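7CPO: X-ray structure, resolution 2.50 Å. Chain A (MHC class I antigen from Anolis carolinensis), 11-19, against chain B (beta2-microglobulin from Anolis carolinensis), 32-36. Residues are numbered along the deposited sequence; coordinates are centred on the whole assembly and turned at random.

Chain A, residues 11-19: VTSVSEPGQ
Chain B (32-36) PPKIN

Chain A enters as the last part of a strand, Val11(A) to Val14(A), with phi between -119° and -135° and psi between 125° and 141°. Ser15(A) breaks the extension with phi/psi of -96/-54; Glu16(A) (-95/146) and Pro17(A) (-66/173) are again open, and Gly18(A) sits at -169/-152, nearly fully stretched. Chain B meets it as an irregular segment. The peptide bond before Pro32(B) is cis, Pro32(B) lies at -66/175, Pro33(B) turns at -78/-16, Lys34(B) at -60/120, and Ile35(B) (-155/144) and Asn36(B) (-120/127) extend. The closest pair of CA atoms is that of Gln19(A) and Lys34(B), 5.1 Å apart. Together the stretches bury 308 Å².

The strand supplies alternation. Thr12(A) and Val14(A) direct CA-to-CB toward chain B, while Ser13(A) points away and makes no contact. Val14(A), chi1 t (-171°), brings CG2 to 3.7 Å from CG of Pro33(B), an apolar contact against a C-gamma endo ring whose own CA-to-CB points toward chain A. Thr12(A), chi1 m (-64°), touches the same ring more loosely, with CG2 4.4 Å from CG of Pro33(B). One buried proline thus receives two methyls spaced two residues apart on a strand.

Beyond the strand, Lys34(B) takes over. Its CA-to-CB runs sideways, and chi angles of t, t, p, t (167°, 160°, 52°, 166°) carry the chain along the loop of chain A. At its end NZ donates a weak hydrogen bond to the backbone O of Pro17(A), at 3.3 Å; the acceptor is a backbone carbonyl, and the CA-to-CB bond of Pro17(A) points away from chain B. Midway, CD of Lys34(B) lies 3.5 Å from CA of Gly18(A). An ideal CB on Gly18(A) would point toward chain B and fall 3.1 Å from CD of Lys34(B), a tight approach, so the bare CA leaves room for that CD.

Gln19(A) has the largest covered area, 78 Å². Its CA-to-CB is sideways, but chi1 m (-58°) and chi2 p (86°), with chi3 at -19°, bring the end nearer, placing OE1 only 3.0 Å from CD of Lys34(B). This is close packing against a methylene, not a hydrogen bond. Its backbone O stands 3.6 Å from O of Ile35(B), a pair of acceptors that cannot bond to each other directly. Pro17(A) through Gln19(A) are poorly ordered, so the distances there deserve less weight than the valine–proline packing.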

# COMPACT_ATOMS: atom_id res chain seq x y z
N VAL A 11 -5.91 -7.64 6.32
CA VAL A 11 -6.32 -9.02 6.10
C VAL A 11 -7.41 -9.03 5.04
O VAL A 11 -8.38 -8.26 5.14
CB VAL A 11 -6.81 -9.65 7.41
CG1 VAL A 11 -6.97 -11.11 7.25
CG2 VAL A 11 -5.82 -9.33 8.52
N THR A 12 -7.28 -9.93 4.06
CA THR A 12 -8.17 -9.98 2.90
C THR A 12 -8.59 -11.41 2.63
O THR A 12 -7.73 -12.30 2.49
CB THR A 12 -7.50 -9.42 1.63
OG1 THR A 12 -7.22 -8.03 1.79
CG2 THR A 12 -8.41 -9.59 0.45
N SER A 13 -9.89 -11.62 2.49
CA SER A 13 -10.44 -12.94 2.25
C SER A 13 -11.41 -12.86 1.09
O SER A 13 -12.32 -12.02 1.10
CB SER A 13 -11.12 -13.46 3.51
OG SER A 13 -11.05 -14.87 3.59
N VAL A 14 -11.20 -13.69 0.07
CA VAL A 14 -12.02 -13.75 -1.13
C VAL A 14 -12.63 -15.14 -1.22
O VAL A 14 -11.96 -16.14 -0.94
CB VAL A 14 -11.20 -13.45 -2.40
CG1 VAL A 14 -12.12 -13.29 -3.60
CG2 VAL A 14 -10.34 -12.22 -2.20
N SER A 15 -13.89 -15.22 -1.65
CA SER A 15 -14.60 -16.50 -1.68
C SER A 15 -14.56 -17.20 -3.04
O SER A 15 -14.16 -18.36 -3.11
CB SER A 15 -16.05 -16.31 -1.22
OG SER A 15 -16.50 -17.49 -0.56
N GLU A 16 -15.00 -16.50 -4.18
CA GLU A 16 -14.64 -17.39 -5.29
C GLU A 16 -13.28 -17.01 -5.89
O GLU A 16 -12.92 -15.83 -5.93
CB GLU A 16 -15.74 -17.39 -6.36
CG GLU A 16 -17.02 -18.09 -5.87
CD GLU A 16 -16.85 -19.60 -5.60
OE1 GLU A 16 -15.96 -19.98 -4.80
OE2 GLU A 16 -17.61 -20.41 -6.17
N PRO A 17 -12.50 -17.99 -6.37
CA PRO A 17 -11.03 -17.83 -6.39
C PRO A 17 -10.53 -16.75 -7.34
O PRO A 17 -11.27 -16.14 -8.12
CB PRO A 17 -10.53 -19.22 -6.83
CG PRO A 17 -11.68 -19.84 -7.55
CD PRO A 17 -12.92 -19.32 -6.86
N GLY A 18 -9.21 -16.51 -7.25
CA GLY A 18 -8.53 -15.48 -8.03
C GLY A 18 -7.01 -15.51 -7.99
O GLY A 18 -6.41 -16.58 -7.84
N GLN A 19 -6.37 -14.35 -8.16
CA GLN A 19 -4.91 -14.22 -8.10
C GLN A 19 -4.50 -13.07 -7.18
O GLN A 19 -4.18 -11.98 -7.65
CB GLN A 19 -4.30 -14.01 -9.49
CG GLN A 19 -4.61 -15.09 -10.53
CD GLN A 19 -5.91 -14.85 -11.25
OE1 GLN A 19 -6.76 -14.10 -10.77
NE2 GLN A 19 -6.09 -15.49 -12.39
N PRO B 32 -12.61 -5.76 -7.18
CA PRO B 32 -12.06 -6.71 -6.21
C PRO B 32 -10.55 -6.91 -6.40
O PRO B 32 -10.00 -6.34 -7.34
CB PRO B 32 -12.84 -7.99 -6.51
CG PRO B 32 -13.17 -7.87 -7.95
CD PRO B 32 -13.51 -6.43 -8.14
N PRO B 33 -9.89 -7.68 -5.53
CA PRO B 33 -8.42 -7.73 -5.57
C PRO B 33 -7.82 -8.59 -6.67
O PRO B 33 -6.62 -8.47 -6.94
CB PRO B 33 -8.05 -8.29 -4.19
CG PRO B 33 -9.26 -9.10 -3.80
CD PRO B 33 -10.42 -8.34 -4.32
N LYS B 34 -8.60 -9.47 -7.29
CA LYS B 34 -8.08 -10.28 -8.38
C LYS B 34 -7.60 -9.39 -9.52
O LYS B 34 -8.38 -8.61 -10.09
CB LYS B 34 -9.15 -11.25 -8.86
CG LYS B 34 -8.83 -11.92 -10.18
CD LYS B 34 -9.63 -13.20 -10.40
CE LYS B 34 -11.14 -13.03 -10.23
NZ LYS B 34 -11.85 -14.22 -10.79
N ILE B 35 -6.31 -9.49 -9.83
CA ILE B 35 -5.72 -8.66 -10.88
C ILE B 35 -4.50 -9.40 -11.41
O ILE B 35 -3.78 -10.07 -10.66
CB ILE B 35 -5.37 -7.25 -10.35
CG1 ILE B 35 -5.19 -6.25 -11.50
CG2 ILE B 35 -4.13 -7.30 -9.46
CD1 ILE B 35 -5.00 -4.79 -11.04
N ASN B 36 -4.27 -9.29 -12.71
CA ASN B 36 -3.11 -9.90 -13.33
C ASN B 36 -2.26 -8.82 -13.98
O ASN B 36 -2.77 -8.03 -14.78
CB ASN B 36 -3.52 -10.98 -14.33
CG ASN B 36 -2.32 -11.73 -14.86
OD1 ASN B 36 -1.72 -12.54 -14.14
ND2 ASN B 36 -1.94 -11.47 -16.11